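Local coordinates for protein minor fimbrium subunit Mfa5 (Porphyromonas gingivalis ATCC 33277, PDB 6TO1) that serves as an accessory subunit of the minor fimbriae, surface pili that mediate biofilm formation and adhesion to host cells and to other oral bacteria, at residues V266-G269 and A270-P274; F368-A371 and N372-K376; F385-T389 and P390-A394. All coordinates share one frame; numbering follows the deposited sequence.

Contact 1: V266-G269 and A270-P274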
ATOM      1  N   VAL A 266       6.026 -27.991 -40.112  1.00 18.76           N
ATOM      2  CA  VAL A 266       6.606 -27.346 -41.271  1.00 15.90           C
ATOM      3  C   VAL A 266       7.165 -28.383 -42.224  1.00 19.73           C
ATOM      4  O   VAL A 266       7.134 -28.192 -43.446  1.00 19.31           O
ATOM      5  CB  VAL A 266       7.672 -26.309 -40.866  1.00 16.70           C
ATOM      6  CG1 VAL A 266       8.998 -26.920 -40.478  1.00 14.60           C
ATOM      7  CG2 VAL A 266       7.887 -25.352 -41.998  1.00 17.66           C
ATOM      8  N   ILE A 267       7.676 -29.495 -41.700  1.00 15.08           N
ATOM      9  CA  ILE A 267       8.202 -30.538 -42.575  1.00 16.84           C
ATOM     10  C   ILE A 267       7.066 -31.178 -43.355  1.00 17.53           C
ATOM     11  O   ILE A 267       7.114 -31.278 -44.583  1.00 19.33           O
ATOM     12  CB  ILE A 267       9.001 -31.574 -41.765  1.00 19.26           C
ATOM     13  CG1 ILE A 267      10.308 -30.943 -41.288  1.00 17.76           C
ATOM     14  CG2 ILE A 267       9.289 -32.830 -42.609  1.00 19.33           C
ATOM     15  CD1 ILE A 267      11.100 -31.799 -40.281  1.00 22.03           C
ATOM     16  N   GLN A 268       6.004 -31.595 -42.654  1.00 19.96           N
ATOM     17  CA  GLN A 268       4.859 -32.165 -43.350  1.00 19.21           C
ATOM     18  C   GLN A 268       4.266 -31.161 -44.318  1.00 20.82           C
ATOM     19  O   GLN A 268       3.849 -31.527 -45.417  1.00 19.70           O
ATOM     20  CB  GLN A 268       3.783 -32.627 -42.367  1.00 17.89           C
ATOM     21  CG  GLN A 268       2.614 -33.328 -43.032  1.00 22.57           C
ATOM     22  CD  GLN A 268       3.006 -34.693 -43.592  1.00 22.96           C
ATOM     23  OE1 GLN A 268       3.256 -35.624 -42.842  1.00 22.75           O
ATOM     24  NE2 GLN A 268       3.084 -34.796 -44.908  1.00 24.89           N
ATOM     25  N   GLY A 269       4.200 -29.887 -43.920  1.00 21.74           N
ATOM     26  CA  GLY A 269       3.602 -28.894 -44.795  1.00 19.69           C
ATOM     27  C   GLY A 269       4.397 -28.728 -46.068  1.00 20.48           C
ATOM     28  O   GLY A 269       3.839 -28.636 -47.164  1.00 21.31           O
ATOM     29  N   ALA A 270       5.725 -28.731 -45.940  1.00 20.18           N
ATOM     30  CA  ALA A 270       6.580 -28.565 -47.100  1.00 18.31           C
ATOM     31  C   ALA A 270       6.612 -29.813 -47.962  1.00 25.27           C
ATOM     32  O   ALA A 270       6.895 -29.713 -49.154  1.00 21.32           O
ATOM     33  CB  ALA A 270       8.008 -28.203 -46.655  1.00 21.51           C
ATOM     34  N   ILE A 271       6.357 -30.990 -47.383  1.00 21.55           N
ATOM     35  CA  ILE A 271       6.156 -32.178 -48.201  1.00 21.70           C
ATOM     36  C   ILE A 271       4.877 -32.029 -49.025  1.00 21.97           C
ATOM     37  O   ILE A 271       4.872 -32.308 -50.226  1.00 26.95           O
ATOM     38  CB  ILE A 271       6.131 -33.454 -47.330  1.00 21.83           C
ATOM     39  CG1 ILE A 271       7.534 -33.765 -46.777  1.00 21.16           C
ATOM     40  CG2 ILE A 271       5.546 -34.657 -48.114  1.00 22.54           C
ATOM     41  CD1 ILE A 271       7.529 -34.753 -45.600  1.00 24.36           C
ATOM     42  N   ASN A 272       3.801 -31.520 -48.412  1.00 21.23           N
ATOM     43  CA  ASN A 272       2.506 -31.428 -49.072  1.00 18.58           C
ATOM     44  C   ASN A 272       2.432 -30.276 -50.055  1.00 29.47           C
ATOM     45  O   ASN A 272       1.775 -30.390 -51.097  1.00 26.33           O
ATOM     46  CB  ASN A 272       1.386 -31.279 -48.035  1.00 24.15           C
ATOM     47  CG  ASN A 272       1.218 -32.527 -47.180  1.00 22.02           C
ATOM     48  OD1 ASN A 272       1.891 -33.529 -47.399  1.00 27.03           O
ATOM     49  ND2 ASN A 272       0.352 -32.448 -46.177  1.00 30.42           N
ATOM     50  N   PHE A 273       3.073 -29.160 -49.738  1.00 21.67           N
ATOM     51  CA  PHE A 273       2.973 -27.923 -50.511  1.00 22.18           C
ATOM     52  C   PHE A 273       4.379 -27.340 -50.672  1.00 26.21           C
ATOM     53  O   PHE A 273       4.678 -26.245 -50.171  1.00 25.44           O
ATOM     54  CB  PHE A 273       2.062 -26.909 -49.817  1.00 21.76           C
ATOM     55  CG  PHE A 273       0.654 -27.403 -49.555  1.00 26.02           C
ATOM     56  CD1 PHE A 273      -0.229 -27.625 -50.598  1.00 40.84           C
ATOM     57  CD2 PHE A 273       0.216 -27.617 -48.264  1.00 22.89           C
ATOM     58  CE1 PHE A 273      -1.531 -28.060 -50.344  1.00 38.39           C
ATOM     59  CE2 PHE A 273      -1.069 -28.042 -48.001  1.00 31.12           C
ATOM     60  CZ  PHE A 273      -1.946 -28.264 -49.051  1.00 32.56           C
ATOM     61  N   PRO A 274       5.264 -28.035 -51.398  1.00 22.33           N
ATOM     62  CA  PRO A 274       6.679 -27.624 -51.398  1.00 24.57           C
ATOM     63  C   PRO A 274       6.916 -26.201 -51.875  1.00 30.08           C
ATOM     64  O   PRO A 274       7.737 -25.488 -51.283  1.00 23.60           O
ATOM     65  CB  PRO A 274       7.349 -28.648 -52.326  1.00 28.61           C
ATOM     66  CG  PRO A 274       6.210 -29.270 -53.088  1.00 28.13           C
ATOM     67  CD  PRO A 274       5.038 -29.256 -52.183  1.00 25.01           C
TER
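Q268 and N272, one turn apart near the C-terminal end of helix 262-272, join their side-chain amides: Q268 NE2 donates to N272 OD1 over 3.0 Å. The bond is bent, with 140° at the hydrogen, and the donor stands above the carbonyl plane of N272 instead of on a lone pair. Q268 runs CG away from its own backbone N (chi1 -175°) and then folds at chi2, which swings its amide along the helix toward N272; the two amide planes end 37° apart. Backbone bonds carry the rest of the polar contact. A270 N, I271 N and N272 N donate in turn to V266 O, I267 O and Q268 O, the regular i to i+4 pattern. The last of the series is the shortest, F273 N to G269 O at 2.7 Å, and it is nearly collinear with the carbonyl. F273 is also where the chain leaves helical geometry, so this bond closes the final turn just before helix 274-277 begins at P274. Apolar packing is slight: I267 CG2 meets I271 CD1 at 4.0 Å. Separately, I271 CG1 makes a carbon-oxygen approach of 3.3 Å to I267 O. The buried V266 and A270 both rest on Y277 of helix 274-277, and I267 reaches E255. Q268 also touches H293, a residue of a nearby loop. The chemistry implies a helix end held mainly by its main chain, to which the bent, out-of-plane amide pair on the more exposed face probably adds only modestly.

Contact 2: F368-A371 and N372-K376. With PO4 (phosphate ion), chain D.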
ATOM      1  N   PHE A 368      -4.342 -22.129 -38.884  1.00 22.28           N
ATOM      2  CA  PHE A 368      -3.125 -22.659 -39.503  1.00 20.04           C
ATOM      3  C   PHE A 368      -2.233 -23.077 -38.346  1.00 19.68           C
ATOM      4  O   PHE A 368      -1.676 -22.222 -37.648  1.00 18.58           O
ATOM      5  CB  PHE A 368      -2.521 -21.576 -40.395  1.00 22.56           C
ATOM      6  CG  PHE A 368      -1.279 -21.961 -41.134  1.00 21.99           C
ATOM      7  CD1 PHE A 368      -0.989 -23.269 -41.499  1.00 20.88           C
ATOM      8  CD2 PHE A 368      -0.394 -20.964 -41.503  1.00 21.20           C
ATOM      9  CE1 PHE A 368       0.193 -23.548 -42.190  1.00 19.64           C
ATOM     10  CE2 PHE A 368       0.737 -21.242 -42.198  1.00 24.85           C
ATOM     11  CZ  PHE A 368       1.043 -22.532 -42.530  1.00 21.10           C
ATOM     12  N   ALA A 369      -2.108 -24.394 -38.122  1.00 18.38           N
ATOM     13  CA  ALA A 369      -1.467 -24.874 -36.899  1.00 19.02           C
ATOM     14  C   ALA A 369      -0.005 -24.423 -36.780  1.00 15.50           C
ATOM     15  O   ALA A 369       0.446 -24.061 -35.685  1.00 19.16           O
ATOM     16  CB  ALA A 369      -1.554 -26.396 -36.817  1.00 19.81           C
ATOM     17  N   LEU A 370       0.763 -24.459 -37.877  1.00 17.79           N
ATOM     18  CA  LEU A 370       2.164 -24.039 -37.775  1.00 18.25           C
ATOM     19  C   LEU A 370       2.258 -22.626 -37.209  1.00 20.68           C
ATOM     20  O   LEU A 370       3.093 -22.329 -36.336  1.00 19.23           O
ATOM     21  CB  LEU A 370       2.845 -24.078 -39.150  1.00 15.50           C
ATOM     22  CG  LEU A 370       4.225 -23.446 -39.296  1.00 20.47           C
ATOM     23  CD1 LEU A 370       5.208 -24.086 -38.333  1.00 20.05           C
ATOM     24  CD2 LEU A 370       4.708 -23.551 -40.697  1.00 20.06           C
ATOM     25  N   ALA A 371       1.414 -21.734 -37.710  1.00 19.13           N
ATOM     26  CA  ALA A 371       1.468 -20.341 -37.281  1.00 19.36           C
ATOM     27  C   ALA A 371       1.037 -20.193 -35.837  1.00 17.16           C
ATOM     28  O   ALA A 371       1.721 -19.540 -35.044  1.00 17.74           O
ATOM     29  CB  ALA A 371       0.576 -19.483 -38.174  1.00 18.65           C
ATOM     30  N   ASN A 372      -0.135 -20.740 -35.489  1.00 18.69           N
ATOM     31  CA  ASN A 372      -0.626 -20.565 -34.132  1.00 20.06           C
ATOM     32  C   ASN A 372       0.283 -21.257 -33.121  1.00 20.01           C
ATOM     33  O   ASN A 372       0.547 -20.714 -32.036  1.00 18.50           O
ATOM     34  CB  ASN A 372      -2.055 -21.093 -34.026  1.00 21.08           C
ATOM     35  CG  ASN A 372      -3.054 -20.216 -34.759  1.00 22.37           C
ATOM     36  OD1 ASN A 372      -2.694 -19.195 -35.322  1.00 23.18           O
ATOM     37  ND2 ASN A 372      -4.319 -20.629 -34.754  1.00 27.11           N
ATOM     38  N   ASN A 373       0.739 -22.472 -33.444  1.00 18.04           N
ATOM     39  CA  ASN A 373       1.578 -23.214 -32.515  1.00 18.27           C
ATOM     40  C   ASN A 373       2.948 -22.578 -32.379  1.00 17.09           C
ATOM     41  O   ASN A 373       3.529 -22.596 -31.287  1.00 17.06           O
ATOM     42  CB  ASN A 373       1.677 -24.671 -32.964  1.00 19.27           C
ATOM     43  CG  ASN A 373       0.357 -25.404 -32.790  1.00 19.90           C
ATOM     44  OD1 ASN A 373      -0.623 -24.813 -32.334  1.00 23.89           O
ATOM     45  ND2 ASN A 373       0.328 -26.679 -33.141  1.00 19.24           N
ATOM     46  N   SER A 374       3.488 -22.004 -33.466  1.00 16.67           N
ATOM     47  CA  SER A 374       4.718 -21.224 -33.340  1.00 16.14           C
ATOM     48  C   SER A 374       4.523 -20.051 -32.386  1.00 18.88           C
ATOM     49  O   SER A 374       5.360 -19.804 -31.512  1.00 18.26           O
ATOM     50  CB  SER A 374       5.183 -20.737 -34.708  1.00 15.57           C
ATOM     51  OG  SER A 374       5.685 -21.808 -35.457  1.00 18.13           O
ATOM     52  N   LEU A 375       3.410 -19.321 -32.529  1.00 18.03           N
ATOM     53  CA  LEU A 375       3.141 -18.209 -31.620  1.00 14.54           C
ATOM     54  C   LEU A 375       2.881 -18.682 -30.191  1.00 15.66           C
ATOM     55  O   LEU A 375       3.234 -17.986 -29.242  1.00 16.25           O
ATOM     56  CB  LEU A 375       1.966 -17.372 -32.145  1.00 17.48           C
ATOM     57  CG  LEU A 375       2.290 -16.589 -33.441  1.00 16.95           C
ATOM     58  CD1 LEU A 375       0.995 -15.968 -33.953  1.00 21.83           C
ATOM     59  CD2 LEU A 375       3.317 -15.520 -33.197  1.00 23.39           C
ATOM     60  N   LYS A 376       2.290 -19.859 -30.008  1.00 16.15           N
ATOM     61  CA  LYS A 376       2.116 -20.361 -28.653  1.00 17.02           C
ATOM     62  C   LYS A 376       3.462 -20.593 -27.973  1.00 18.73           C
ATOM     63  O   LYS A 376       3.627 -20.283 -26.791  1.00 18.45           O
ATOM     64  CB  LYS A 376       1.305 -21.658 -28.654  1.00 20.16           C
ATOM     65  CG  LYS A 376      -0.147 -21.475 -28.890  1.00 23.10           C
ATOM     66  CD  LYS A 376      -0.885 -22.854 -28.898  1.00 23.72           C
ATOM     67  CE  LYS A 376      -2.286 -22.707 -29.417  1.00 30.13           C
ATOM     68  NZ  LYS A 376      -2.989 -24.010 -29.274  1.00 42.66           N
TER
HETATM   69  P   PO4 D1103      -4.272 -24.339 -32.954  1.00 43.10           P
HETATM   70  O1  PO4 D1103      -4.737 -23.029 -32.356  1.00 47.07           O
HETATM   71  O2  PO4 D1103      -3.217 -24.976 -32.076  1.00 65.81           O
HETATM   72  O3  PO4 D1103      -5.413 -25.328 -33.032  1.00 57.98           O
HETATM   73  O4  PO4 D1103      -3.701 -24.113 -34.332  1.00 44.53           O
HETATM   74  O   HOH W   1      -3.844 -19.523 -37.924  1.00 25.21           O
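S374 turns its hydroxyl back on L370, one turn earlier in helix 369-378, and this is the close-packed side of the contact. L370 O accepts twice, from S374 N at 2.9 Å and from S374 OG at 2.8 Å, the two donors arriving from opposite faces of the carbonyl plane. With OG beside its own backbone N (chi1 -72°), the hydroxyl reaches back toward the preceding turn and also meets L370 CD1 at 3.7 Å. L370 is buried against L237, F339 and Y277, and S374 against P262. At the helix start, F368 O takes a nearly straight bond from N372 N, and water 1 accepts from F368 N and probably donates to N372 OD1. The looser side holds a phosphate, probably from the crystallisation liquor. K376, extended beyond CG, brings NZ to 3.0 Å from phosphate O2 and also forms a salt bridge with E382. N372 ND2 gives phosphate O1 only a weak bond of 3.4 Å, and N373 OD1 lies 2.6 Å from O2 while its ND2 donates to N260 O. Buried hydroxyl and carbonyl thus satisfy each other within the helix, whereas K376 supplies this turn's charged partner for the anion, a charge E382 probably offsets in part.

Contact 3: F385-T389 and P390-A394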
ATOM      1  N   PHE A 385      -0.888 -16.738 -25.408  1.00 18.39           N
ATOM      2  CA  PHE A 385      -1.258 -16.627 -26.807  1.00 17.79           C
ATOM      3  C   PHE A 385      -2.775 -16.569 -26.914  1.00 24.88           C
ATOM      4  O   PHE A 385      -3.483 -17.276 -26.183  1.00 22.66           O
ATOM      5  CB  PHE A 385      -0.748 -17.838 -27.612  1.00 18.71           C
ATOM      6  CG  PHE A 385      -1.408 -17.996 -28.928  1.00 17.19           C
ATOM      7  CD1 PHE A 385      -1.003 -17.249 -30.017  1.00 17.25           C
ATOM      8  CD2 PHE A 385      -2.457 -18.896 -29.098  1.00 22.14           C
ATOM      9  CE1 PHE A 385      -1.606 -17.398 -31.247  1.00 22.65           C
ATOM     10  CE2 PHE A 385      -3.078 -19.030 -30.330  1.00 23.71           C
ATOM     11  CZ  PHE A 385      -2.636 -18.292 -31.405  1.00 17.73           C
ATOM     12  N   PHE A 386      -3.282 -15.757 -27.833  1.00 21.23           N
ATOM     13  CA  PHE A 386      -4.677 -15.878 -28.232  1.00 17.17           C
ATOM     14  C   PHE A 386      -4.852 -15.456 -29.682  1.00 23.56           C
ATOM     15  O   PHE A 386      -4.044 -14.709 -30.235  1.00 20.83           O
ATOM     16  CB  PHE A 386      -5.610 -15.093 -27.282  1.00 25.53           C
ATOM     17  CG  PHE A 386      -5.359 -13.606 -27.207  1.00 24.85           C
ATOM     18  CD1 PHE A 386      -5.939 -12.754 -28.131  1.00 24.41           C
ATOM     19  CD2 PHE A 386      -4.596 -13.061 -26.184  1.00 25.98           C
ATOM     20  CE1 PHE A 386      -5.740 -11.386 -28.059  1.00 26.98           C
ATOM     21  CE2 PHE A 386      -4.384 -11.685 -26.111  1.00 28.08           C
ATOM     22  CZ  PHE A 386      -4.978 -10.859 -27.040  1.00 23.13           C
ATOM     23  N   THR A 387      -5.885 -16.001 -30.312  1.00 22.13           N
ATOM     24  CA  THR A 387      -6.221 -15.608 -31.669  1.00 18.76           C
ATOM     25  C   THR A 387      -6.958 -14.276 -31.634  1.00 22.08           C
ATOM     26  O   THR A 387      -7.666 -13.964 -30.678  1.00 25.60           O
ATOM     27  CB  THR A 387      -7.095 -16.656 -32.359  1.00 23.06           C
ATOM     28  OG1 THR A 387      -8.260 -16.871 -31.557  1.00 29.31           O
ATOM     29  CG2 THR A 387      -6.338 -17.970 -32.511  1.00 24.06           C
ATOM     30  N   ALA A 388      -6.799 -13.500 -32.701  1.00 24.37           N
ATOM     31  CA  ALA A 388      -7.336 -12.147 -32.751  1.00 25.07           C
ATOM     32  C   ALA A 388      -8.817 -12.147 -33.144  1.00 22.83           C
ATOM     33  O   ALA A 388      -9.235 -11.513 -34.114  1.00 24.84           O
ATOM     34  CB  ALA A 388      -6.515 -11.315 -33.722  1.00 20.39           C
ATOM     35  N   THR A 389      -9.614 -12.867 -32.359  1.00 24.72           N
ATOM     36  CA  THR A 389     -11.057 -12.780 -32.533  1.00 28.55           C
ATOM     37  C   THR A 389     -11.570 -11.491 -31.906  1.00 32.07           C
ATOM     38  O   THR A 389     -10.978 -10.984 -30.948  1.00 28.68           O
ATOM     39  CB  THR A 389     -11.777 -13.954 -31.882  1.00 26.35           C
ATOM     40  OG1 THR A 389     -11.680 -13.836 -30.456  1.00 29.00           O
ATOM     41  CG2 THR A 389     -11.194 -15.272 -32.330  1.00 32.21           C
ATOM     42  N   PRO A 390     -12.681 -10.949 -32.407  1.00 38.17           N
ATOM     43  CA  PRO A 390     -13.227  -9.731 -31.777  1.00 32.45           C
ATOM     44  C   PRO A 390     -13.322  -9.841 -30.274  1.00 28.62           C
ATOM     45  O   PRO A 390     -12.908  -8.915 -29.567  1.00 35.04           O
ATOM     46  CB  PRO A 390     -14.600  -9.581 -32.444  1.00 38.18           C
ATOM     47  CG  PRO A 390     -14.367 -10.149 -33.839  1.00 42.35           C
ATOM     48  CD  PRO A 390     -13.419 -11.330 -33.634  1.00 34.71           C
ATOM     49  N   ALA A 391     -13.791 -10.984 -29.756  1.00 31.15           N
ATOM     50  CA  ALA A 391     -13.979 -11.120 -28.320  1.00 29.71           C
ATOM     51  C   ALA A 391     -12.646 -11.179 -27.575  1.00 36.76           C
ATOM     52  O   ALA A 391     -12.523 -10.631 -26.473  1.00 31.74           O
ATOM     53  CB  ALA A 391     -14.815 -12.359 -28.014  1.00 36.24           C
ATOM     54  N   ASN A 392     -11.642 -11.855 -28.138  1.00 32.85           N
ATOM     55  CA  ASN A 392     -10.355 -11.902 -27.453  1.00 30.28           C
ATOM     56  C   ASN A 392      -9.699 -10.527 -27.460  1.00 21.47           C
ATOM     57  O   ASN A 392      -9.135 -10.096 -26.447  1.00 28.15           O
ATOM     58  CB  ASN A 392      -9.448 -12.945 -28.103  1.00 25.38           C
ATOM     59  CG  ASN A 392      -9.899 -14.363 -27.832  1.00 30.81           C
ATOM     60  OD1 ASN A 392     -10.611 -14.632 -26.868  1.00 33.50           O
ATOM     61  ND2 ASN A 392      -9.479 -15.276 -28.680  1.00 28.11           N
ATOM     62  N   LEU A 393      -9.769  -9.828 -28.593  1.00 26.61           N
ATOM     63  CA  LEU A 393      -9.160  -8.505 -28.704  1.00 25.77           C
ATOM     64  C   LEU A 393      -9.795  -7.525 -27.728  1.00 35.11           C
ATOM     65  O   LEU A 393      -9.098  -6.721 -27.097  1.00 31.45           O
ATOM     66  CB  LEU A 393      -9.294  -7.987 -30.134  1.00 28.26           C
ATOM     67  CG  LEU A 393      -8.572  -8.759 -31.231  1.00 23.41           C
ATOM     68  CD1 LEU A 393      -8.949  -8.307 -32.623  1.00 26.70           C
ATOM     69  CD2 LEU A 393      -7.043  -8.639 -31.029  1.00 26.13           C
ATOM     70  N   ALA A 394     -11.119  -7.582 -27.578  1.00 28.47           N
ATOM     71  CA  ALA A 394     -11.792  -6.618 -26.718  1.00 35.22           C
ATOM     72  C   ALA A 394     -11.402  -6.802 -25.259  1.00 35.16           C
ATOM     73  O   ALA A 394     -11.337  -5.823 -24.505  1.00 39.64           O
ATOM     74  CB  ALA A 394     -13.307  -6.740 -26.890  1.00 39.30           C
TER
HETATM   75  O   HOH W   2     -12.920 -16.062 -28.788  1.00 47.82           O
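The N-terminus of helix 390-395 is capped by T389, which follows the inverse gamma turn centred on A388 at the end of edge strand 385-387. T389 OG1 accepts from N392 N at 3.0 Å, and T389 O takes a nearly straight bond of 2.9 Å from L393 N. The cap depends on the rotation of T389: chi1 of 70° places OG1 between the backbone N and the carbonyl carbon, facing the first turn of the helix. N392 reaches back across the same turn. Its ND2 donates to T387 O over 3.0 Å at 162°, with the acceptor lying in the amide plane, so a side chain of the helix grips the last carbonyl of the strand. Water 2 sits beside T389 OG1 and donates a weak bond to N392 OD1. In the mixed sheet of the von Willebrand factor A domain this strand is outermost and pairs through F386 with T360 and G362 of strand 357-362; A388, just past the strand, also bonds to G362. Carbon contacts flank the cap. F386 and N392 run antiparallel alongside each other, F386 CD1 coming 3.5 Å from N392 CB, with ring and amide planes 69° apart. L393 CD2 approaches the F386 ring at its edge, 4.3 Å from CE1, and packs more closely on A388 CB, at 3.8 Å. Beyond these, L393 lies against S148, S152 and F156 of helix 143-160.

In the fold
Contacts 1, 2 and 3 follow one another along the chain, all on the same side of its centre, in the part that carries the von Willebrand factor A fold. Contact 2 is the middle member, its centre about 15 Å from each of the other centres, while the centres of contacts 1 and 3 lie about 28 Å apart and the two do not touch. V266 CG2 meets L370 CD2 at 3.9 Å, packing helix 262-272 on helix 369-378. Helix 369-378 in turn covers F385 through N372, L375 and K376, within the beta-alpha-beta unit it forms with strands 357-362 and 385-387. The series thus runs from helix 262-272 to the sheet edge, with the side chain of A371 about 9 Å from the bound magnesium ion.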